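Local structure of glucosamine-6-phosphate deaminase (Bacillus subtilis, 2BKX) at residues L56-I61 and D86-H91; G212-S215 and A220-L223; R115-V120 and K149-V154; A17-D22 and S190-L195. The protein is an enzyme of the glucosamine-6-phosphate isomerase/6-phosphogluconolactonase family, with a Rossmann-like alpha/beta fold that holds fructose-6-phosphate in this model. All blocks are in the same frame, centred on the assembly; numbering follows the deposited sequence.

How the contacts relate
Contact 4 opens first, on helix 9-26, and closes only at 190-195, tying that helix to strand 193-197. Contacts 1 and 3 are nested inside its loop, one after the other. Contact 1 runs from the loop before strand 62-69 to the end region of helix 80-89. Contact 3 then ties helix 109-122 to the approach to strand 153-156. Contact 2 follows once contact 4 has closed, as a short loop between helix 203-211 and strand 229-234. None of the loops cross. Contact 4 touches two others: L56 of contact 1 packs on A21, and L223 of contact 2 packs on I193 and L195. The centres of contacts 1 and 2 are about 33 Å apart.

Contact 1 (L56-I61 and D86-H91); sequences LSFQNI and DRFFQH
F88 brings the edge of its ring toward the face of F58, an offset edge-to-face pair with centroids 5.7 Å apart and planes at 88°. The closest approach is F58 CE2 to F88 CZ, 3.8 Å, with F88 CE1 next at 4.0 Å from the same F58 CE2, so one side of the F88 rim does the touching. F88 leaves its backbone at a slant to the partner segment; with CG opposite the backbone N (chi1 -165°), the far end of the ring swings across to F58. From helix 80-89 it thus packs against a beta-alpha-beta crossover (strand 31-34, helix 41-53, strand 62-69), also touching L47 and Y44 of helix 41-53 and L34, while F58 sits in the loop leading into the last strand. A type I turn from F58 to I61 shapes that loop, closed by I61 N to F58 O at 3.3 Å, and it brings I61 CD1 to the edge of the F58 ring, in its plane. Just before it, S57 OG accepts from Q59 N at 3.2 Å, an ST turn. D93 grips the same stretch, its carboxylate taking the F58 backbone N, S57 OG and Q59 NE2.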
loop_
_atom_site.group_PDB
_atom_site.type_symbol
_atom_site.label_atom_id
_atom_site.label_comp_id
_atom_site.label_asym_id
_atom_site.label_seq_id
_atom_site.Cartn_x
_atom_site.Cartn_y
_atom_site.Cartn_z
ATOM N N LEU A 56 -10.917 -16.872 10.657
ATOM C CA LEU A 56 -10.235 -16.687 9.413
ATOM C C LEU A 56 -8.758 -17.005 9.572
ATOM O O LEU A 56 -8.107 -16.435 10.430
ATOM C CB LEU A 56 -10.389 -15.207 8.959
ATOM C CG LEU A 56 -9.649 -14.799 7.691
ATOM C CD1 LEU A 56 -10.100 -15.520 6.439
ATOM C CD2 LEU A 56 -9.690 -13.264 7.497
ATOM N N SER A 57 -8.236 -17.900 8.732
ATOM C CA SER A 57 -6.833 -18.361 8.820
ATOM C C SER A 57 -5.936 -17.718 7.770
ATOM O O SER A 57 -6.277 -17.618 6.598
ATOM C CB SER A 57 -6.731 -19.863 8.630
ATOM O OG SER A 57 -5.357 -20.293 8.737
ATOM N N PHE A 58 -4.734 -17.361 8.183
ATOM C CA PHE A 58 -3.718 -16.790 7.323
ATOM C C PHE A 58 -2.560 -17.772 7.077
ATOM O O PHE A 58 -1.492 -17.408 6.612
ATOM C CB PHE A 58 -3.232 -15.477 7.960
ATOM C CG PHE A 58 -4.361 -14.449 8.237
ATOM C CD1 PHE A 58 -5.156 -14.536 9.368
ATOM C CD2 PHE A 58 -4.554 -13.355 7.396
ATOM C CE1 PHE A 58 -6.188 -13.585 9.617
ATOM C CE2 PHE A 58 -5.581 -12.420 7.638
ATOM C CZ PHE A 58 -6.380 -12.537 8.748
ATOM N N GLN A 59 -2.777 -19.054 7.384
ATOM C CA GLN A 59 -1.677 -20.013 7.401
ATOM C C GLN A 59 -0.907 -20.193 6.099
ATOM O O GLN A 59 0.286 -20.490 6.110
ATOM C CB GLN A 59 -2.158 -21.388 7.926
ATOM C CG GLN A 59 -2.366 -21.354 9.407
ATOM C CD GLN A 59 -2.549 -22.692 10.068
ATOM O OE1 GLN A 59 -2.342 -23.757 9.462
ATOM N NE2 GLN A 59 -2.914 -22.646 11.347
ATOM N N ASN A 60 -1.577 -20.036 4.967
ATOM C CA ASN A 60 -0.903 -20.297 3.710
ATOM C C ASN A 60 -0.674 -19.060 2.856
ATOM O O ASN A 60 -0.204 -19.189 1.711
ATOM C CB ASN A 60 -1.601 -21.423 2.941
ATOM C CG ASN A 60 -1.375 -22.756 3.618
ATOM O OD1 ASN A 60 -0.275 -23.318 3.545
ATOM N ND2 ASN A 60 -2.364 -23.217 4.346
ATOM N N ILE A 61 -0.921 -17.892 3.435
ATOM C CA ILE A 61 -0.760 -16.652 2.685
ATOM C C ILE A 61 0.701 -16.273 2.556
ATOM O O ILE A 61 1.544 -16.660 3.371
ATOM C CB ILE A 61 -1.568 -15.441 3.254
ATOM C CG1 ILE A 61 -0.957 -14.830 4.529
ATOM C CG2 ILE A 61 -3.050 -15.786 3.401
ATOM C CD1 ILE A 61 -1.515 -13.449 4.868
ATOM N N ASP A 86 3.908 -5.049 13.887
ATOM C CA ASP A 86 3.100 -4.535 15.020
ATOM C C ASP A 86 1.594 -4.538 14.700
ATOM O O ASP A 86 0.773 -4.958 15.529
ATOM C CB ASP A 86 3.539 -3.099 15.350
ATOM C CG ASP A 86 2.740 -2.478 16.478
ATOM O OD1 ASP A 86 2.870 -2.970 17.595
ATOM O OD2 ASP A 86 1.999 -1.492 16.234
ATOM N N ARG A 87 1.218 -4.085 13.510
ATOM C CA ARG A 87 -0.200 -3.920 13.198
ATOM C C ARG A 87 -0.855 -5.234 12.739
ATOM O O ARG A 87 -2.069 -5.353 12.728
ATOM C CB ARG A 87 -0.392 -2.942 12.048
ATOM C CG ARG A 87 -0.479 -1.465 12.382
ATOM C CD ARG A 87 0.731 -0.887 12.996
ATOM N NE ARG A 87 0.675 0.582 12.973
ATOM C CZ ARG A 87 1.691 1.387 13.295
ATOM N NH1 ARG A 87 1.542 2.703 13.217
ATOM N NH2 ARG A 87 2.873 0.894 13.674
ATOM N N PHE A 88 -0.061 -6.179 12.242
ATOM C CA PHE A 88 -0.617 -7.303 11.509
ATOM C C PHE A 88 0.031 -8.636 11.810
ATOM O O PHE A 88 -0.634 -9.521 12.365
ATOM C CB PHE A 88 -0.627 -7.000 10.016
ATOM C CG PHE A 88 -1.490 -7.924 9.184
ATOM C CD1 PHE A 88 -2.755 -8.317 9.591
ATOM C CD2 PHE A 88 -1.028 -8.377 7.987
ATOM C CE1 PHE A 88 -3.538 -9.124 8.776
ATOM C CE2 PHE A 88 -1.800 -9.181 7.150
ATOM C CZ PHE A 88 -3.075 -9.556 7.569
ATOM N N PHE A 89 1.312 -8.793 11.482
ATOM C CA PHE A 89 1.877 -10.132 11.507
ATOM C C PHE A 89 1.864 -10.732 12.891
ATOM O O PHE A 89 1.623 -11.947 13.029
ATOM C CB PHE A 89 3.309 -10.159 10.997
ATOM C CG PHE A 89 3.513 -9.562 9.615
ATOM C CD1 PHE A 89 2.492 -9.501 8.656
ATOM C CD2 PHE A 89 4.781 -9.108 9.249
ATOM C CE1 PHE A 89 2.743 -8.963 7.385
ATOM C CE2 PHE A 89 5.019 -8.574 7.978
ATOM C CZ PHE A 89 3.997 -8.502 7.074
ATOM N N GLN A 90 2.074 -9.927 13.922
ATOM C CA GLN A 90 2.130 -10.511 15.291
ATOM C C GLN A 90 0.802 -11.092 15.779
ATOM O O GLN A 90 0.767 -11.792 16.783
ATOM C CB GLN A 90 2.637 -9.497 16.312
ATOM C CG GLN A 90 1.646 -8.388 16.715
ATOM C CD GLN A 90 2.099 -7.539 17.904
ATOM O OE1 GLN A 90 1.923 -6.286 17.926
ATOM N NE2 GLN A 90 2.650 -8.203 18.907
ATOM N N HIS A 91 -0.282 -10.766 15.088
ATOM C CA HIS A 91 -1.631 -11.044 15.522
ATOM C C HIS A 91 -2.308 -12.138 14.715
ATOM O O HIS A 91 -3.456 -12.472 15.009
ATOM C CB HIS A 91 -2.474 -9.748 15.415
ATOM C CG HIS A 91 -2.011 -8.650 16.299
ATOM N ND1 HIS A 91 -1.961 -8.768 17.670
ATOM C CD2 HIS A 91 -1.599 -7.387 16.013
ATOM C CE1 HIS A 91 -1.503 -7.640 18.188
ATOM N NE2 HIS A 91 -1.279 -6.784 17.204
#

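Contact 2 (G212-S215 and A220-L223); sequences GNIS and ASAL
Against G212-S215 the 3-10 segment 220-223 sets chiefly S221. A220, first in order, turns its methyl the other way, onto I133 of the fructose-6-phosphate pocket, while A220 O receives L223 N at 3.0 Å and closes the 3-10 turn. S221 points at the strip of backbone from N213 to S215. Its OG stands between its own backbone N and carbonyl carbon (chi1 75°), and from there S221 OG accepts S215 N at 3.0 Å with an N-H...O angle of 160°. The same OG is hydrogen-bonded to F218 O, so the hydroxyl links the backbone of S215 to that of F218. S221 CB lies 3.3 Å from N213 O, and I214 CG2 comes no nearer than 4.0 Å to S221 O at the more exposed margin. Both segments belong to the connection from helix 203-211 to strand 229-234, the returning half of a beta-alpha-beta crossover that starts at the parallel neighbour 193-197; at G212, with phi 84°, the chain turns off that helix. A222 directs its methyl away from the strip and packs on F148. L223 then reaches the sheet, where its side chain meets I193 and L195.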
loop_
_atom_site.group_PDB
_atom_site.type_symbol
_atom_site.label_atom_id
_atom_site.label_comp_id
_atom_site.label_asym_id
_atom_site.label_seq_id
_atom_site.Cartn_x
_atom_site.Cartn_y
_atom_site.Cartn_z
ATOM N N GLY A 212 -10.086 11.803 -14.293
ATOM C CA GLY A 212 -9.751 10.803 -15.323
ATOM C C GLY A 212 -8.678 11.168 -16.324
ATOM O O GLY A 212 -8.478 10.447 -17.304
ATOM N N ASN A 213 -7.972 12.269 -16.108
ATOM C CA ASN A 213 -6.807 12.578 -16.954
ATOM C C ASN A 213 -5.730 11.555 -16.622
ATOM O O ASN A 213 -5.393 11.339 -15.439
ATOM C CB ASN A 213 -6.275 13.958 -16.625
ATOM C CG ASN A 213 -6.062 14.842 -17.836
ATOM O OD1 ASN A 213 -5.713 14.399 -18.925
ATOM N ND2 ASN A 213 -6.361 16.131 -17.650
ATOM N N ILE A 214 -5.156 10.930 -17.638
ATOM C CA ILE A 214 -4.140 9.902 -17.407
ATOM C C ILE A 214 -2.773 10.500 -17.732
ATOM O O ILE A 214 -2.483 10.842 -18.885
ATOM C CB ILE A 214 -4.430 8.641 -18.237
ATOM C CG1 ILE A 214 -5.805 8.076 -17.915
ATOM C CG2 ILE A 214 -3.359 7.581 -18.013
ATOM C CD1 ILE A 214 -6.232 6.968 -18.842
ATOM N N SER A 215 -1.918 10.626 -16.708
ATOM C CA SER A 215 -0.592 11.152 -16.913
ATOM C C SER A 215 0.349 10.881 -15.759
ATOM O O SER A 215 -0.090 10.682 -14.621
ATOM C CB SER A 215 -0.589 12.632 -17.210
ATOM O OG SER A 215 -0.508 13.430 -16.086
ATOM N N ALA A 220 -1.449 7.922 -9.517
ATOM C CA ALA A 220 -2.607 7.054 -9.315
ATOM C C ALA A 220 -3.474 6.943 -10.595
ATOM O O ALA A 220 -4.286 6.045 -10.714
ATOM C CB ALA A 220 -3.461 7.553 -8.175
ATOM N N SER A 221 -3.316 7.879 -11.519
ATOM C CA SER A 221 -4.057 7.826 -12.768
ATOM C C SER A 221 -3.709 6.619 -13.609
ATOM O O SER A 221 -4.498 6.227 -14.471
ATOM C CB SER A 221 -3.863 9.114 -13.580
ATOM O OG SER A 221 -2.615 9.196 -14.207
ATOM N N ALA A 222 -2.556 5.989 -13.355
ATOM C CA ALA A 222 -2.226 4.730 -13.991
ATOM C C ALA A 222 -3.300 3.673 -13.744
ATOM O O ALA A 222 -3.485 2.728 -14.514
ATOM C CB ALA A 222 -0.891 4.219 -13.497
ATOM N N LEU A 223 -4.007 3.785 -12.634
ATOM C CA LEU A 223 -5.024 2.799 -12.291
ATOM C C LEU A 223 -6.206 2.798 -13.258
ATOM O O LEU A 223 -6.963 1.829 -13.308
ATOM C CB LEU A 223 -5.528 3.070 -10.876
ATOM C CG LEU A 223 -4.453 2.913 -9.787
ATOM C CD1 LEU A 223 -5.019 3.251 -8.435
ATOM C CD2 LEU A 223 -3.797 1.526 -9.776
#

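Contact 3 (R115-V120 and K149-V154); sequences RYEQLV and KSRTHV
E117 reaches from helix 109-122, one of the helices of this Rossmann-like fold, to the loop that leads into strand 153-156, and its two carboxylate oxygens do different work. OE1 is on the tight side. T152 OG1 donates to E117 OE1 at 2.8 Å and T152 N does so at 2.9 Å, both on the anti side and from opposite faces of the carboxylate plane. T186 OG1 of helix 184-188 also bonds to E117 OE1, so three groups grip one oxygen. CG of E117 lies opposite its backbone N (chi1 -175°) and the chain then bends at chi2, which brings OE1 to the N and OG1 of T152. T152 CG2 sits 4.0 Å from Y116 CD2, and the T152 hydroxyl meets the edge of that ring; Y116 runs on inward to hydrogen-bond N65 O through its OH. The outer side is looser. R151 is exposed, its chain bent at chi2 and crossing E117 at about a right angle, with R151 CD 3.2 Å from E117 OE2. Guanidinium and carboxylate planes are 80° apart, not the flat paired form of a two-bond salt bridge. The single link is R151 NH2 to E117 OE2, 2.9 Å, with the nitrogen 38° out of the carboxylate plane.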
loop_
_atom_site.group_PDB
_atom_site.type_symbol
_atom_site.label_atom_id
_atom_site.label_comp_id
_atom_site.label_asym_id
_atom_site.label_seq_id
_atom_site.Cartn_x
_atom_site.Cartn_y
_atom_site.Cartn_z
ATOM N N ARG A 115 16.360 -7.656 -6.748
ATOM C CA ARG A 115 15.985 -8.952 -6.139
ATOM C C ARG A 115 14.540 -8.953 -5.693
ATOM O O ARG A 115 13.856 -9.962 -5.807
ATOM C CB ARG A 115 16.852 -9.275 -4.931
ATOM C CG ARG A 115 18.332 -9.566 -5.247
ATOM C CD ARG A 115 19.104 -10.083 -4.007
ATOM N NE ARG A 115 19.134 -9.114 -2.896
ATOM C CZ ARG A 115 20.121 -8.237 -2.639
ATOM N NH1 ARG A 115 21.220 -8.200 -3.397
ATOM N NH2 ARG A 115 20.017 -7.380 -1.611
ATOM N N TYR A 116 14.049 -7.814 -5.224
ATOM C CA TYR A 116 12.671 -7.750 -4.738
ATOM C C TYR A 116 11.713 -7.919 -5.892
ATOM O O TYR A 116 10.713 -8.635 -5.783
ATOM C CB TYR A 116 12.417 -6.434 -4.009
ATOM C CG TYR A 116 11.128 -6.439 -3.164
ATOM C CD1 TYR A 116 11.068 -7.117 -1.980
ATOM C CD2 TYR A 116 9.980 -5.762 -3.581
ATOM C CE1 TYR A 116 9.938 -7.078 -1.193
ATOM C CE2 TYR A 116 8.822 -5.739 -2.836
ATOM C CZ TYR A 116 8.810 -6.405 -1.621
ATOM O OH TYR A 116 7.703 -6.422 -0.785
ATOM N N GLU A 117 11.995 -7.237 -7.004
ATOM C CA GLU A 117 11.138 -7.361 -8.177
ATOM C C GLU A 117 11.128 -8.808 -8.660
ATOM O O GLU A 117 10.099 -9.353 -9.041
ATOM C CB GLU A 117 11.597 -6.426 -9.283
ATOM C CG GLU A 117 10.690 -6.393 -10.512
ATOM C CD GLU A 117 9.376 -5.676 -10.303
ATOM O OE1 GLU A 117 9.328 -4.646 -9.581
ATOM O OE2 GLU A 117 8.363 -6.099 -10.897
ATOM N N GLN A 118 12.311 -9.428 -8.677
ATOM C CA GLN A 118 12.424 -10.828 -9.080
ATOM C C GLN A 118 11.616 -11.754 -8.167
ATOM O O GLN A 118 10.979 -12.689 -8.630
ATOM C CB GLN A 118 13.906 -11.224 -9.189
ATOM C CG GLN A 118 14.561 -10.662 -10.429
ATOM C CD GLN A 118 16.049 -10.522 -10.373
ATOM O OE1 GLN A 118 16.674 -9.964 -11.316
ATOM N NE2 GLN A 118 16.658 -11.015 -9.323
ATOM N N LEU A 119 11.611 -11.436 -6.870
ATOM C CA LEU A 119 10.825 -12.215 -5.927
ATOM C C LEU A 119 9.364 -12.081 -6.210
ATOM O O LEU A 119 8.653 -13.060 -6.240
ATOM C CB LEU A 119 11.159 -11.764 -4.527
ATOM C CG LEU A 119 10.332 -12.352 -3.387
ATOM C CD1 LEU A 119 10.431 -13.867 -3.337
ATOM C CD2 LEU A 119 10.839 -11.705 -2.122
ATOM N N VAL A 120 8.881 -10.856 -6.388
ATOM C CA VAL A 120 7.457 -10.665 -6.684
ATOM C C VAL A 120 7.067 -11.459 -7.929
ATOM O O VAL A 120 6.026 -12.097 -7.941
ATOM C CB VAL A 120 7.118 -9.151 -6.845
ATOM C CG1 VAL A 120 5.638 -8.937 -7.231
ATOM C CG2 VAL A 120 7.425 -8.425 -5.554
ATOM N N LYS A 149 5.932 2.396 -16.594
ATOM C CA LYS A 149 6.671 1.156 -16.770
ATOM C C LYS A 149 7.647 0.869 -15.622
ATOM O O LYS A 149 8.369 -0.143 -15.636
ATOM C CB LYS A 149 7.441 1.165 -18.095
ATOM C CG LYS A 149 6.531 1.260 -19.285
ATOM C CD LYS A 149 7.267 1.157 -20.621
ATOM C CE LYS A 149 6.277 1.316 -21.779
ATOM N NZ LYS A 149 6.831 0.888 -23.085
ATOM N N SER A 150 7.685 1.738 -14.609
ATOM C CA SER A 150 8.641 1.574 -13.533
ATOM C C SER A 150 8.466 0.264 -12.785
ATOM O O SER A 150 7.348 -0.241 -12.629
ATOM C CB SER A 150 8.518 2.741 -12.562
ATOM O OG SER A 150 7.231 2.899 -12.029
ATOM N N ARG A 151 9.602 -0.253 -12.318
ATOM C CA ARG A 151 9.690 -1.465 -11.509
ATOM C C ARG A 151 10.221 -1.077 -10.122
ATOM O O ARG A 151 10.365 0.114 -9.844
ATOM C CB ARG A 151 10.585 -2.478 -12.218
ATOM C CG ARG A 151 9.975 -2.982 -13.517
ATOM C CD ARG A 151 8.926 -4.027 -13.283
ATOM N NE ARG A 151 8.385 -4.536 -14.550
ATOM C CZ ARG A 151 7.549 -5.526 -14.623
ATOM N NH1 ARG A 151 7.088 -5.916 -15.820
ATOM N NH2 ARG A 151 7.118 -6.097 -13.516
ATOM N N THR A 152 10.465 -2.050 -9.242
ATOM C CA THR A 152 10.873 -1.706 -7.894
ATOM C C THR A 152 12.166 -0.892 -7.993
ATOM O O THR A 152 13.091 -1.258 -8.747
ATOM C CB THR A 152 11.058 -2.978 -7.043
ATOM O OG1 THR A 152 9.833 -3.742 -6.981
ATOM C CG2 THR A 152 11.467 -2.645 -5.657
ATOM N N HIS A 153 12.252 0.216 -7.253
ATOM C CA HIS A 153 13.370 1.138 -7.391
ATOM C C HIS A 153 13.542 2.020 -6.175
ATOM O O HIS A 153 12.624 2.138 -5.362
ATOM C CB HIS A 153 13.251 1.973 -8.675
ATOM C CG HIS A 153 12.103 2.939 -8.714
ATOM N ND1 HIS A 153 10.793 2.546 -8.793
ATOM C CD2 HIS A 153 12.093 4.289 -8.773
ATOM C CE1 HIS A 153 10.014 3.620 -8.826
ATOM N NE2 HIS A 153 10.780 4.693 -8.801
ATOM N N VAL A 154 14.732 2.627 -6.101
ATOM C CA VAL A 154 15.094 3.626 -5.116
ATOM C C VAL A 154 14.607 4.979 -5.567
ATOM O O VAL A 154 14.820 5.372 -6.699
ATOM C CB VAL A 154 16.609 3.671 -4.891
ATOM C CG1 VAL A 154 16.989 4.684 -3.805
ATOM C CG2 VAL A 154 17.097 2.300 -4.480
#

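Contact 4 (A17-D22 and S190-L195); sequences ARITAD and SKRILL
I19 and L194 mark the closest approach of the two backbones, their CA atoms 8.4 Å apart. The segment 17-22 is regular helix, with A21 N on A17 O and D22 N on R18 O, whereas 190-195 starts as loop, with a kink at K191, and is strand from I193 on. Just ahead of that strand S190 OG donates to R192 O at 2.9 Å, from above the carbonyl plane. Backbones this far apart meet through side chains. R192 is fully stretched; with every torsion from chi1 (-174°) to chi4 near 180°, it carries its guanidinium across to the helix. I19 CG2 rests over one face of that group, offset toward its rim and 3.6 Å from R192 CZ; the two side chains cross at about a right angle. At the guanidinium edge, in its plane, a water accepts from R192 NH1 at 2.9 Å and donates to D22 OD2 at 2.8 Å. It bridges charges whose atoms, D22 OD2 and R192 NH1, stay 5.5 Å apart. Deeper in, L194 turns its branched end to the helix, with L194 CD1 4.1 Å from I19 CD1 and CD2 beside T20, whose hydroxyl is bonded to A16 O. I128 and L130 of the adjacent strand extend this apolar layer. Helix 9-26 thus packs on the parallel part of the sheet, in the connection from strand 2-6 to strand 31-34, the helix-on-sheet packing of a Rossmann-like alpha/beta fold.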
loop_
_atom_site.group_PDB
_atom_site.type_symbol
_atom_site.label_atom_id
_atom_site.label_comp_id
_atom_site.label_asym_id
_atom_site.label_seq_id
_atom_site.Cartn_x
_atom_site.Cartn_y
_atom_site.Cartn_z
ATOM N N ALA A 17 -11.464 -4.938 4.698
ATOM C CA ALA A 17 -11.102 -6.185 5.341
ATOM C C ALA A 17 -11.867 -7.352 4.733
ATOM O O ALA A 17 -11.305 -8.430 4.528
ATOM C CB ALA A 17 -11.320 -6.086 6.822
ATOM N N ARG A 18 -13.128 -7.121 4.418
ATOM C CA ARG A 18 -13.936 -8.184 3.813
ATOM C C ARG A 18 -13.407 -8.592 2.435
ATOM O O ARG A 18 -13.295 -9.799 2.112
ATOM C CB ARG A 18 -15.402 -7.745 3.761
ATOM C CG ARG A 18 -16.348 -8.743 3.093
ATOM C CD ARG A 18 -16.371 -10.079 3.791
ATOM N NE ARG A 18 -16.858 -9.918 5.152
ATOM C CZ ARG A 18 -16.729 -10.807 6.116
ATOM N NH1 ARG A 18 -16.078 -11.934 5.901
ATOM N NH2 ARG A 18 -17.226 -10.535 7.314
ATOM N N ILE A 19 -13.058 -7.607 1.605
ATOM C CA ILE A 19 -12.511 -7.883 0.273
ATOM C C ILE A 19 -11.187 -8.641 0.380
ATOM O O ILE A 19 -10.940 -9.623 -0.359
ATOM C CB ILE A 19 -12.315 -6.611 -0.541
ATOM C CG1 ILE A 19 -13.680 -5.986 -0.909
ATOM C CG2 ILE A 19 -11.459 -6.863 -1.773
ATOM C CD1 ILE A 19 -13.630 -4.552 -1.399
ATOM N N THR A 20 -10.349 -8.238 1.339
ATOM C CA THR A 20 -9.076 -8.916 1.539
ATOM C C THR A 20 -9.325 -10.359 2.032
ATOM O O THR A 20 -8.687 -11.301 1.595
ATOM C CB THR A 20 -8.195 -8.123 2.522
ATOM O OG1 THR A 20 -8.071 -6.784 2.042
ATOM C CG2 THR A 20 -6.811 -8.707 2.633
ATOM N N ALA A 21 -10.229 -10.504 3.004
ATOM C CA ALA A 21 -10.604 -11.830 3.488
ATOM C C ALA A 21 -11.125 -12.723 2.369
ATOM O O ALA A 21 -10.816 -13.909 2.301
ATOM C CB ALA A 21 -11.628 -11.730 4.564
ATOM N N ASP A 22 -11.916 -12.159 1.483
ATOM C CA ASP A 22 -12.421 -12.900 0.315
ATOM C C ASP A 22 -11.262 -13.464 -0.500
ATOM O O ASP A 22 -11.289 -14.606 -0.961
ATOM C CB ASP A 22 -13.277 -11.992 -0.592
ATOM C CG ASP A 22 -14.656 -11.719 -0.060
ATOM O OD1 ASP A 22 -15.158 -12.451 0.829
ATOM O OD2 ASP A 22 -15.301 -10.775 -0.571
ATOM N N SER A 190 -0.765 -6.673 -10.544
ATOM C CA SER A 190 -1.645 -7.354 -9.624
ATOM C C SER A 190 -2.894 -7.812 -10.350
ATOM O O SER A 190 -3.388 -7.120 -11.262
ATOM C CB SER A 190 -2.083 -6.440 -8.514
ATOM O OG SER A 190 -2.843 -7.162 -7.546
ATOM N N LYS A 191 -3.479 -8.892 -9.883
ATOM C CA LYS A 191 -4.755 -9.320 -10.445
ATOM C C LYS A 191 -5.893 -8.342 -10.074
ATOM O O LYS A 191 -6.846 -8.187 -10.811
ATOM C CB LYS A 191 -5.093 -10.724 -9.932
ATOM C CG LYS A 191 -4.336 -11.858 -10.595
ATOM C CD LYS A 191 -4.873 -13.240 -10.086
ATOM C CE LYS A 191 -4.768 -14.377 -11.121
ATOM N NZ LYS A 191 -5.022 -15.743 -10.463
ATOM N N ARG A 192 -5.799 -7.719 -8.916
ATOM C CA ARG A 192 -6.888 -6.928 -8.362
ATOM C C ARG A 192 -6.294 -5.832 -7.498
ATOM O O ARG A 192 -5.406 -6.124 -6.695
ATOM C CB ARG A 192 -7.802 -7.795 -7.488
ATOM C CG ARG A 192 -9.015 -7.107 -7.009
ATOM C CD ARG A 192 -9.926 -7.995 -6.211
ATOM N NE ARG A 192 -11.117 -7.225 -5.844
ATOM C CZ ARG A 192 -12.141 -7.710 -5.169
ATOM N NH1 ARG A 192 -12.130 -8.951 -4.739
ATOM N NH2 ARG A 192 -13.173 -6.927 -4.919
ATOM N N ILE A 193 -6.794 -4.605 -7.661
ATOM C CA ILE A 193 -6.306 -3.484 -6.875
ATOM C C ILE A 193 -7.409 -2.962 -5.970
ATOM O O ILE A 193 -8.550 -2.843 -6.406
ATOM C CB ILE A 193 -5.721 -2.381 -7.785
ATOM C CG1 ILE A 193 -4.392 -2.941 -8.434
ATOM C CG2 ILE A 193 -5.399 -1.096 -7.006
ATOM C CD1 ILE A 193 -3.803 -2.171 -9.495
ATOM N N LEU A 194 -7.053 -2.674 -4.723
ATOM C CA LEU A 194 -7.972 -2.097 -3.743
ATOM C C LEU A 194 -7.303 -0.824 -3.202
ATOM O O LEU A 194 -6.334 -0.916 -2.452
ATOM C CB LEU A 194 -8.253 -3.109 -2.622
ATOM C CG LEU A 194 -9.116 -2.588 -1.479
ATOM C CD1 LEU A 194 -10.438 -2.067 -1.987
ATOM C CD2 LEU A 194 -9.294 -3.670 -0.382
ATOM N N LEU A 195 -7.807 0.328 -3.651
ATOM C CA LEU A 195 -7.287 1.640 -3.285
ATOM C C LEU A 195 -8.190 2.225 -2.205
ATOM O O LEU A 195 -9.395 2.364 -2.390
ATOM C CB LEU A 195 -7.191 2.553 -4.513
ATOM C CG LEU A 195 -6.851 4.011 -4.254
ATOM C CD1 LEU A 195 -5.500 4.176 -3.612
ATOM C CD2 LEU A 195 -6.918 4.773 -5.553
HETATM O O HOH W 1 -14.283 -9.768 -2.974
#